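PDB 4E21: 6-phosphogluconate dehydrogenase (Decarboxylating) from Geobacter metallireducens, which probably catalyses the NADP-dependent oxidative decarboxylation of 6-phosphogluconate in the pentose phosphate pathway. Local coordinates for residues B[28-33]-B[50-55]; B[81-86]-B[103-108]; B[169-174]-B[195-200]. One frame throughout, in Å; residues are numbered along the deposited sequence.

In the fold
All three contacts reach one mixed sheet, at different places across it. Contact 1 lies buried where edge strand 47-51 meets strand 24-28, and contact 3 is likewise mostly buried where strand 197-201 forms the other outermost strand of the chain. Contact 2, between them at strand 84-87, is only partly buried, with R83 buried and K81 and P82 at the surface. The chemistry follows: backbone N-H groups held by a carbonyl and a carboxylate in contact 1, an arginine and a bridging water in contact 2, aromatic packing in contact 3. W86 ties them together, its carbonyl probably accepting from the N of I28 in contact 1 while its indole packs on V169, F170 and L173 of contact 3.

Contact 1: residues B[28-33]-B[50-55]; sequences IGLGRM and VYDLNV
I28 and Y51 pair as parallel strand neighbours, and just past them G29 N gives a hydrogen bond of 3.1 Å to Y51 O. The same oxygen also takes a CA-H...O contact from I28. Where the strand pair ends, D52 takes over: L30 N donates to D52 OD2 at 2.7 Å, meeting the anti lone pair of that oxygen. With chi1 at -162°, D52 sends its carboxylate toward the glycine turn, OD2 3.3 Å from G29 CA. This is the first beta-alpha-beta unit of a Rossmann-type NAD-binding domain; G29 and G31 fit the glycine-rich turn of that fold, and D52, following the second strand, ties its end to that turn. G29, at phi 102°, adopts a backbone shape in which a side chain would strike the preceding carbonyl. L30 lies across V50 at about a right angle, CD1 being 3.3 Å from V50 CG2 and CD2 3.5 Å from V50 CB. Its CG also rests 3.7 Å from Y51 O, and V58 of helix 55-63 packs against both L30 and D52. I28 CG2 approaches the Y51 ring obliquely, on the sheet face covered by F75.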
loop_
_atom_site.group_PDB
_atom_site.type_symbol
_atom_site.label_atom_id
_atom_site.label_comp_id
_atom_site.label_asym_id
_atom_site.label_seq_id
_atom_site.Cartn_x
_atom_site.Cartn_y
_atom_site.Cartn_z
ATOM N N ILE B 28 35.223 -14.133 16.565
ATOM C CA ILE B 28 35.689 -14.250 15.188
ATOM C C ILE B 28 34.929 -13.266 14.327
ATOM O O ILE B 28 33.699 -13.227 14.376
ATOM C CB ILE B 28 35.441 -15.651 14.594
ATOM C CG1 ILE B 28 36.231 -16.721 15.343
ATOM C CG2 ILE B 28 35.780 -15.665 13.110
ATOM C CD1 ILE B 28 35.933 -18.143 14.840
ATOM N N GLY B 29 35.643 -12.502 13.507
ATOM C CA GLY B 29 35.018 -11.462 12.702
ATOM C C GLY B 29 35.271 -10.123 13.366
ATOM O O GLY B 29 34.608 -9.767 14.347
ATOM N N LEU B 30 36.247 -9.390 12.838
ATOM C CA LEU B 30 36.784 -8.231 13.536
ATOM C C LEU B 30 36.523 -6.958 12.753
ATOM O O LEU B 30 37.363 -6.055 12.717
ATOM C CB LEU B 30 38.285 -8.403 13.790
ATOM C CG LEU B 30 38.731 -9.587 14.643
ATOM C CD1 LEU B 30 40.176 -9.389 15.014
ATOM C CD2 LEU B 30 37.880 -9.718 15.898
ATOM N N GLY B 31 35.363 -6.910 12.106
ATOM C CA GLY B 31 34.854 -5.672 11.550
ATOM C C GLY B 31 34.390 -4.753 12.669
ATOM O O GLY B 31 34.567 -5.043 13.864
ATOM N N ARG B 32 33.779 -3.643 12.283
ATOM C CA ARG B 32 33.411 -2.613 13.245
ATOM C C ARG B 32 32.626 -3.191 14.422
ATOM O O ARG B 32 32.936 -2.911 15.587
ATOM C CB ARG B 32 32.632 -1.488 12.542
ATOM C CG ARG B 32 32.151 -0.374 13.454
ATOM C CD ARG B 32 33.296 0.280 14.225
ATOM N NE ARG B 32 32.775 1.194 15.245
ATOM C CZ ARG B 32 32.476 2.474 15.023
ATOM N NH1 ARG B 32 32.669 2.996 13.814
ATOM N NH2 ARG B 32 31.987 3.234 16.008
HETATM N N MSE B 33 31.615 -4.000 14.120
HETATM C CA MSE B 33 30.745 -4.545 15.161
HETATM C C MSE B 33 31.478 -5.528 16.088
HETATM O O MSE B 33 31.368 -5.432 17.319
HETATM C CB MSE B 33 29.506 -5.193 14.541
HETATM C CG MSE B 33 28.520 -4.203 13.905
HETATM SE SE MSE B 33 27.759 -3.066 15.271
HETATM C CE MSE B 33 26.538 -4.366 16.068
ATOM N N VAL B 50 40.735 -12.928 19.887
ATOM C CA VAL B 50 40.073 -12.621 18.628
ATOM C C VAL B 50 40.771 -13.251 17.442
ATOM O O VAL B 50 41.918 -13.690 17.532
ATOM C CB VAL B 50 39.939 -11.100 18.399
ATOM C CG1 VAL B 50 39.446 -10.443 19.663
ATOM C CG2 VAL B 50 41.279 -10.500 17.956
ATOM N N TYR B 51 40.063 -13.288 16.321
ATOM C CA TYR B 51 40.600 -13.879 15.119
ATOM C C TYR B 51 39.819 -13.417 13.886
ATOM O O TYR B 51 38.602 -13.219 13.941
ATOM C CB TYR B 51 40.590 -15.410 15.216
ATOM C CG TYR B 51 41.000 -16.053 13.917
ATOM C CD1 TYR B 51 42.323 -16.010 13.486
ATOM C CD2 TYR B 51 40.062 -16.659 13.100
ATOM C CE1 TYR B 51 42.695 -16.575 12.273
ATOM C CE2 TYR B 51 40.422 -17.234 11.903
ATOM C CZ TYR B 51 41.737 -17.189 11.488
ATOM O OH TYR B 51 42.084 -17.767 10.284
ATOM N N ASP B 52 40.523 -13.262 12.773
ATOM C CA ASP B 52 39.891 -12.887 11.524
ATOM C C ASP B 52 40.742 -13.362 10.343
ATOM O O ASP B 52 41.972 -13.262 10.371
ATOM C CB ASP B 52 39.674 -11.363 11.475
ATOM C CG ASP B 52 38.654 -10.946 10.420
ATOM O OD1 ASP B 52 38.943 -11.053 9.205
ATOM O OD2 ASP B 52 37.559 -10.490 10.809
ATOM N N LEU B 53 40.079 -13.878 9.311
ATOM C CA LEU B 53 40.764 -14.316 8.098
ATOM C C LEU B 53 41.686 -13.213 7.576
ATOM O O LEU B 53 42.686 -13.495 6.912
ATOM C CB LEU B 53 39.749 -14.695 7.021
ATOM C CG LEU B 53 39.940 -16.037 6.305
ATOM C CD1 LEU B 53 41.346 -16.151 5.689
ATOM C CD2 LEU B 53 39.650 -17.210 7.257
ATOM N N ASN B 54 41.342 -11.961 7.888
ATOM C CA ASN B 54 42.136 -10.790 7.500
ATOM C C ASN B 54 43.109 -10.349 8.608
ATOM O O ASN B 54 42.709 -9.786 9.635
ATOM C CB ASN B 54 41.215 -9.639 7.062
ATOM C CG ASN B 54 41.980 -8.394 6.635
ATOM O OD1 ASN B 54 42.833 -7.893 7.367
ATOM N ND2 ASN B 54 41.656 -7.873 5.454
ATOM N N VAL B 55 44.395 -10.607 8.383
ATOM C CA VAL B 55 45.408 -10.415 9.412
ATOM C C VAL B 55 45.550 -8.961 9.835
ATOM O O VAL B 55 45.777 -8.675 11.015
ATOM C CB VAL B 55 46.780 -10.967 8.962
ATOM C CG1 VAL B 55 47.247 -10.267 7.686
ATOM C CG2 VAL B 55 47.810 -10.828 10.083
#

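Contact 2: residues B[81-86]-B[103-108]; sequences KPRVVW and PLLAAN
R83 and L104 are linked through a water, which accepts from R83 NH1 at 3.0 Å and donates to L104 O at 2.8 Å. The water sits in the guanidinium plane, at its edge. The charged end has further partners: NH1 forms a salt bridge with D109, and NH2 donates to the carbonyl of C76. D109 also accepts from A106 N, so one carboxylate holds both the arginine and the loop backbone. Strand 84-87, helix 94-101 and parallel strand 110-113 form a beta-alpha-beta unit of the NAD-binding domain, and the contact packs the loop after the helix against the residues leading into the first strand. The aliphatic parts pack too. R83 runs extended from CG to NE (chi3 176°), which carries the guanidinium out to the water and the L104 carbonyl; on the way its CD passes 3.9 Å from L105 CD2. The same L105 CD2 lies 4.4 Å from V85 CG2. K81 lays its aliphatic part against R83 and A106: CG over one face of the guanidinium, toward its rim, and CD 3.8 Å from A106 CB. P82, entered through a cis peptide bond, sets CB 3.3 Å from N108 O, which also accepts from R165 NH1.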
loop_
_atom_site.group_PDB
_atom_site.type_symbol
_atom_site.label_atom_id
_atom_site.label_comp_id
_atom_site.label_asym_id
_atom_site.label_seq_id
_atom_site.Cartn_x
_atom_site.Cartn_y
_atom_site.Cartn_z
ATOM N N LYS B 81 38.390 -24.867 27.699
ATOM C CA LYS B 81 37.084 -25.530 27.633
ATOM C C LYS B 81 36.354 -25.471 28.968
ATOM O O LYS B 81 37.005 -25.483 30.003
ATOM C CB LYS B 81 37.266 -26.977 27.203
ATOM C CG LYS B 81 37.909 -27.124 25.828
ATOM C CD LYS B 81 38.118 -28.592 25.457
ATOM C CE LYS B 81 39.334 -29.181 26.194
ATOM N NZ LYS B 81 39.630 -30.567 25.793
ATOM N N PRO B 82 35.003 -25.364 28.954
ATOM C CA PRO B 82 34.116 -25.206 27.790
ATOM C C PRO B 82 34.307 -23.830 27.174
ATOM O O PRO B 82 34.424 -22.842 27.889
ATOM C CB PRO B 82 32.701 -25.287 28.382
ATOM C CG PRO B 82 32.846 -25.536 29.840
ATOM C CD PRO B 82 34.266 -25.210 30.219
ATOM N N ARG B 83 34.343 -23.765 25.855
ATOM C CA ARG B 83 34.613 -22.508 25.184
ATOM C C ARG B 83 33.349 -21.704 24.977
ATOM O O ARG B 83 32.259 -22.268 24.925
ATOM C CB ARG B 83 35.244 -22.769 23.833
ATOM C CG ARG B 83 36.537 -23.484 23.921
ATOM C CD ARG B 83 37.067 -23.699 22.537
ATOM N NE ARG B 83 38.378 -24.318 22.544
ATOM C CZ ARG B 83 38.591 -25.625 22.410
ATOM N NH1 ARG B 83 37.575 -26.461 22.276
ATOM N NH2 ARG B 83 39.830 -26.086 22.403
ATOM N N VAL B 84 33.514 -20.384 24.879
ATOM C CA VAL B 84 32.468 -19.488 24.389
ATOM C C VAL B 84 32.951 -18.759 23.132
ATOM O O VAL B 84 33.837 -17.899 23.208
ATOM C CB VAL B 84 32.058 -18.468 25.439
ATOM C CG1 VAL B 84 31.185 -17.350 24.789
ATOM C CG2 VAL B 84 31.302 -19.163 26.535
ATOM N N VAL B 85 32.380 -19.108 21.979
ATOM C CA VAL B 85 32.816 -18.527 20.707
ATOM C C VAL B 85 31.736 -17.662 20.041
ATOM O O VAL B 85 30.671 -18.160 19.696
ATOM C CB VAL B 85 33.265 -19.613 19.703
ATOM C CG1 VAL B 85 33.801 -18.967 18.401
ATOM C CG2 VAL B 85 34.294 -20.548 20.342
ATOM N N TRP B 86 32.029 -16.380 19.844
ATOM C CA TRP B 86 31.093 -15.446 19.215
ATOM C C TRP B 86 31.470 -15.184 17.754
ATOM O O TRP B 86 32.630 -14.872 17.457
ATOM C CB TRP B 86 31.082 -14.139 19.998
ATOM C CG TRP B 86 29.902 -13.252 19.736
ATOM C CD1 TRP B 86 29.615 -12.585 18.573
ATOM C CD2 TRP B 86 28.867 -12.898 20.666
ATOM N NE1 TRP B 86 28.468 -11.845 18.725
ATOM C CE2 TRP B 86 27.985 -12.024 19.994
ATOM C CE3 TRP B 86 28.591 -13.249 21.993
ATOM C CZ2 TRP B 86 26.850 -11.498 20.606
ATOM C CZ3 TRP B 86 27.475 -12.720 22.602
ATOM C CH2 TRP B 86 26.614 -11.853 21.908
ATOM N N PRO B 103 35.626 -29.220 14.046
ATOM C CA PRO B 103 36.539 -30.339 14.353
ATOM C C PRO B 103 37.539 -30.046 15.468
ATOM O O PRO B 103 38.071 -30.990 16.045
ATOM C CB PRO B 103 37.282 -30.564 13.033
ATOM C CG PRO B 103 36.314 -30.066 11.968
ATOM C CD PRO B 103 35.622 -28.884 12.608
ATOM N N LEU B 104 37.794 -28.773 15.765
ATOM C CA LEU B 104 38.655 -28.401 16.886
ATOM C C LEU B 104 37.874 -28.127 18.163
ATOM O O LEU B 104 38.468 -27.939 19.217
ATOM C CB LEU B 104 39.515 -27.170 16.573
ATOM C CG LEU B 104 40.688 -27.205 15.577
ATOM C CD1 LEU B 104 41.022 -28.622 15.163
ATOM C CD2 LEU B 104 40.378 -26.323 14.340
ATOM N N LEU B 105 36.548 -28.081 18.076
ATOM C CA LEU B 105 35.739 -27.743 19.250
ATOM C C LEU B 105 35.381 -29.015 20.019
ATOM O O LEU B 105 35.684 -30.127 19.577
ATOM C CB LEU B 105 34.469 -26.962 18.868
ATOM C CG LEU B 105 34.633 -25.571 18.234
ATOM C CD1 LEU B 105 33.280 -24.937 17.900
ATOM C CD2 LEU B 105 35.432 -24.650 19.132
ATOM N N ALA B 106 34.725 -28.849 21.160
ATOM C CA ALA B 106 34.460 -29.984 22.024
ATOM C C ALA B 106 33.074 -29.887 22.621
ATOM O O ALA B 106 32.523 -28.788 22.769
ATOM C CB ALA B 106 35.513 -30.048 23.128
ATOM N N ALA B 107 32.513 -31.036 22.971
ATOM C CA ALA B 107 31.240 -31.083 23.670
ATOM C C ALA B 107 31.187 -30.105 24.867
ATOM O O ALA B 107 32.165 -29.921 25.592
ATOM C CB ALA B 107 30.906 -32.517 24.093
ATOM N N ASN B 108 30.040 -29.459 25.035
ATOM C CA ASN B 108 29.842 -28.440 26.071
ATOM C C ASN B 108 30.389 -27.059 25.705
ATOM O O ASN B 108 30.171 -26.094 26.429
ATOM C CB ASN B 108 30.344 -28.926 27.447
ATOM C CG ASN B 108 29.485 -30.081 28.010
ATOM O OD1 ASN B 108 28.352 -30.326 27.559
ATOM N ND2 ASN B 108 30.026 -30.791 28.987
HETATM O O HOH W 1 39.024 -29.063 21.718
#

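Contact 3: residues B[169-174]-B[195-200]; sequences VFRTLA and LGYLHC
Y197 turns one face of its ring to the helix ending at L173, and F170 sits on that face. The touching atom is F170 CB, 3.7 Å from the ring centroid and 22° off the normal, a CH-pi contact made by the methylene. The phenyl ring points on past Y197 to L154 and I156 of strand 153-157, leaving the two aromatic planes oblique to each other. R171 N lies above the same face, nearer the rim. Y197 holds CG between its backbone N and carbonyl carbon (chi1 69°), a torsion that lays the ring along the last turn of the helix. A174 CB meets it obliquely, 3.6 Å from Y197 CD1, and also lies 3.5 Å from L195 O. At the phenol end R171 crosses obliquely, with CG 3.3 Å from Y197 OH and the guanidinium plane turned 75° from the ring. Although R171 NH1 is near the hydroxyl, the angle is poor for a hydrogen bond; D167 joins the two instead, one carboxylate oxygen making a salt bridge with R171 NH1 and the other a hydrogen bond with the hydroxyl. L195 CD2 lies over one face of the R171 guanidinium, toward its rim, 3.7 Å from R171 NH2. A leucine in place of Y197 would probably leave D167 without its hydroxyl partner and F170 CB without the flat face it rests on. G196, with positive phi, turns the chain between L195 and the strand. The arrangement is helix-on-sheet packing: the C-terminal end of helix 167-173 lies against strand 197-201, the outermost strand within this chain, in the part of the mixed sheet beyond the parallel Rossmann-type strands and just ahead of the long helix 205-232.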
loop_
_atom_site.group_PDB
_atom_site.type_symbol
_atom_site.label_atom_id
_atom_site.label_comp_id
_atom_site.label_asym_id
_atom_site.label_seq_id
_atom_site.Cartn_x
_atom_site.Cartn_y
_atom_site.Cartn_z
ATOM N N VAL B 169 28.009 -12.357 29.929
ATOM C CA VAL B 169 28.404 -11.753 28.662
ATOM C C VAL B 169 27.301 -10.833 28.149
ATOM O O VAL B 169 27.579 -9.762 27.628
ATOM C CB VAL B 169 28.748 -12.815 27.606
ATOM C CG1 VAL B 169 28.938 -12.168 26.240
ATOM C CG2 VAL B 169 29.999 -13.598 28.035
ATOM N N PHE B 170 26.052 -11.249 28.316
ATOM C CA PHE B 170 24.926 -10.443 27.853
ATOM C C PHE B 170 24.763 -9.178 28.697
ATOM O O PHE B 170 24.606 -8.077 28.155
ATOM C CB PHE B 170 23.635 -11.254 27.859
ATOM C CG PHE B 170 23.633 -12.380 26.882
ATOM C CD1 PHE B 170 24.248 -12.239 25.652
ATOM C CD2 PHE B 170 23.007 -13.576 27.185
ATOM C CE1 PHE B 170 24.244 -13.283 24.742
ATOM C CE2 PHE B 170 22.984 -14.609 26.274
ATOM C CZ PHE B 170 23.610 -14.465 25.057
ATOM N N ARG B 171 24.827 -9.336 30.019
ATOM C CA ARG B 171 24.780 -8.196 30.926
ATOM C C ARG B 171 25.772 -7.111 30.561
ATOM O O ARG B 171 25.426 -5.928 30.523
ATOM C CB ARG B 171 25.055 -8.649 32.341
ATOM C CG ARG B 171 23.816 -9.057 33.066
ATOM C CD ARG B 171 24.170 -9.570 34.432
ATOM N NE ARG B 171 23.220 -9.036 35.393
ATOM C CZ ARG B 171 22.030 -9.572 35.622
ATOM N NH1 ARG B 171 21.659 -10.667 34.960
ATOM N NH2 ARG B 171 21.220 -9.014 36.517
ATOM N N THR B 172 27.010 -7.510 30.297
ATOM C CA THR B 172 28.046 -6.553 29.924
ATOM C C THR B 172 27.702 -5.865 28.616
ATOM O O THR B 172 27.851 -4.648 28.485
ATOM C CB THR B 172 29.413 -7.246 29.783
ATOM O OG1 THR B 172 29.777 -7.791 31.047
ATOM C CG2 THR B 172 30.500 -6.271 29.326
ATOM N N LEU B 173 27.236 -6.655 27.654
ATOM C CA LEU B 173 26.965 -6.180 26.309
ATOM C C LEU B 173 25.734 -5.254 26.237
ATOM O O LEU B 173 25.711 -4.309 25.460
ATOM C CB LEU B 173 26.758 -7.377 25.402
ATOM C CG LEU B 173 27.802 -7.674 24.323
ATOM C CD1 LEU B 173 29.134 -7.074 24.630
ATOM C CD2 LEU B 173 27.894 -9.181 24.079
ATOM N N ALA B 174 24.726 -5.548 27.056
ATOM C CA ALA B 174 23.454 -4.833 27.056
ATOM C C ALA B 174 23.558 -3.471 27.775
ATOM O O ALA B 174 24.527 -3.213 28.516
ATOM C CB ALA B 174 22.363 -5.707 27.684
ATOM N N LEU B 195 16.819 -4.982 31.076
ATOM C CA LEU B 195 18.256 -4.737 30.988
ATOM C C LEU B 195 18.677 -4.480 29.539
ATOM O O LEU B 195 19.795 -4.005 29.277
ATOM C CB LEU B 195 19.031 -5.932 31.568
ATOM C CG LEU B 195 19.316 -6.044 33.080
ATOM C CD1 LEU B 195 18.132 -5.666 33.900
ATOM C CD2 LEU B 195 19.758 -7.466 33.462
ATOM N N GLY B 196 17.781 -4.805 28.600
ATOM C CA GLY B 196 18.086 -4.681 27.188
ATOM C C GLY B 196 18.619 -5.959 26.530
ATOM O O GLY B 196 19.214 -5.909 25.459
ATOM N N TYR B 197 18.398 -7.108 27.162
ATOM C CA TYR B 197 18.596 -8.379 26.485
ATOM C C TYR B 197 17.504 -9.355 26.890
ATOM O O TYR B 197 16.898 -9.216 27.957
ATOM C CB TYR B 197 20.005 -8.956 26.720
ATOM C CG TYR B 197 20.288 -9.425 28.134
ATOM C CD1 TYR B 197 20.616 -8.513 29.139
ATOM C CD2 TYR B 197 20.248 -10.783 28.460
ATOM C CE1 TYR B 197 20.886 -8.936 30.434
ATOM C CE2 TYR B 197 20.525 -11.218 29.744
ATOM C CZ TYR B 197 20.842 -10.288 30.726
ATOM O OH TYR B 197 21.113 -10.712 32.002
ATOM N N LEU B 198 17.233 -10.328 26.025
ATOM C CA LEU B 198 16.050 -11.157 26.204
ATOM C C LEU B 198 16.261 -12.482 25.536
ATOM O O LEU B 198 16.600 -12.530 24.352
ATOM C CB LEU B 198 14.844 -10.515 25.525
ATOM C CG LEU B 198 13.442 -10.780 26.090
ATOM C CD1 LEU B 198 12.389 -10.778 24.957
ATOM C CD2 LEU B 198 13.333 -12.037 26.961
ATOM N N HIS B 199 16.031 -13.552 26.287
ATOM C CA HIS B 199 16.015 -14.895 25.727
ATOM C C HIS B 199 14.633 -15.073 25.121
ATOM O O HIS B 199 13.639 -15.189 25.839
ATOM C CB HIS B 199 16.286 -15.946 26.810
ATOM C CG HIS B 199 16.313 -17.343 26.297
ATOM N ND1 HIS B 199 16.195 -18.443 27.118
ATOM C CD2 HIS B 199 16.441 -17.829 25.039
ATOM C CE1 HIS B 199 16.253 -19.544 26.392
ATOM N NE2 HIS B 199 16.398 -19.199 25.123
ATOM N N CYS B 200 14.570 -15.069 23.795
ATOM C CA CYS B 200 13.292 -14.980 23.104
ATOM C C CYS B 200 12.603 -16.319 22.899
ATOM O O CYS B 200 11.387 -16.368 22.714
ATOM C CB CYS B 200 13.490 -14.287 21.767
ATOM S SG CYS B 200 13.879 -12.526 21.952
#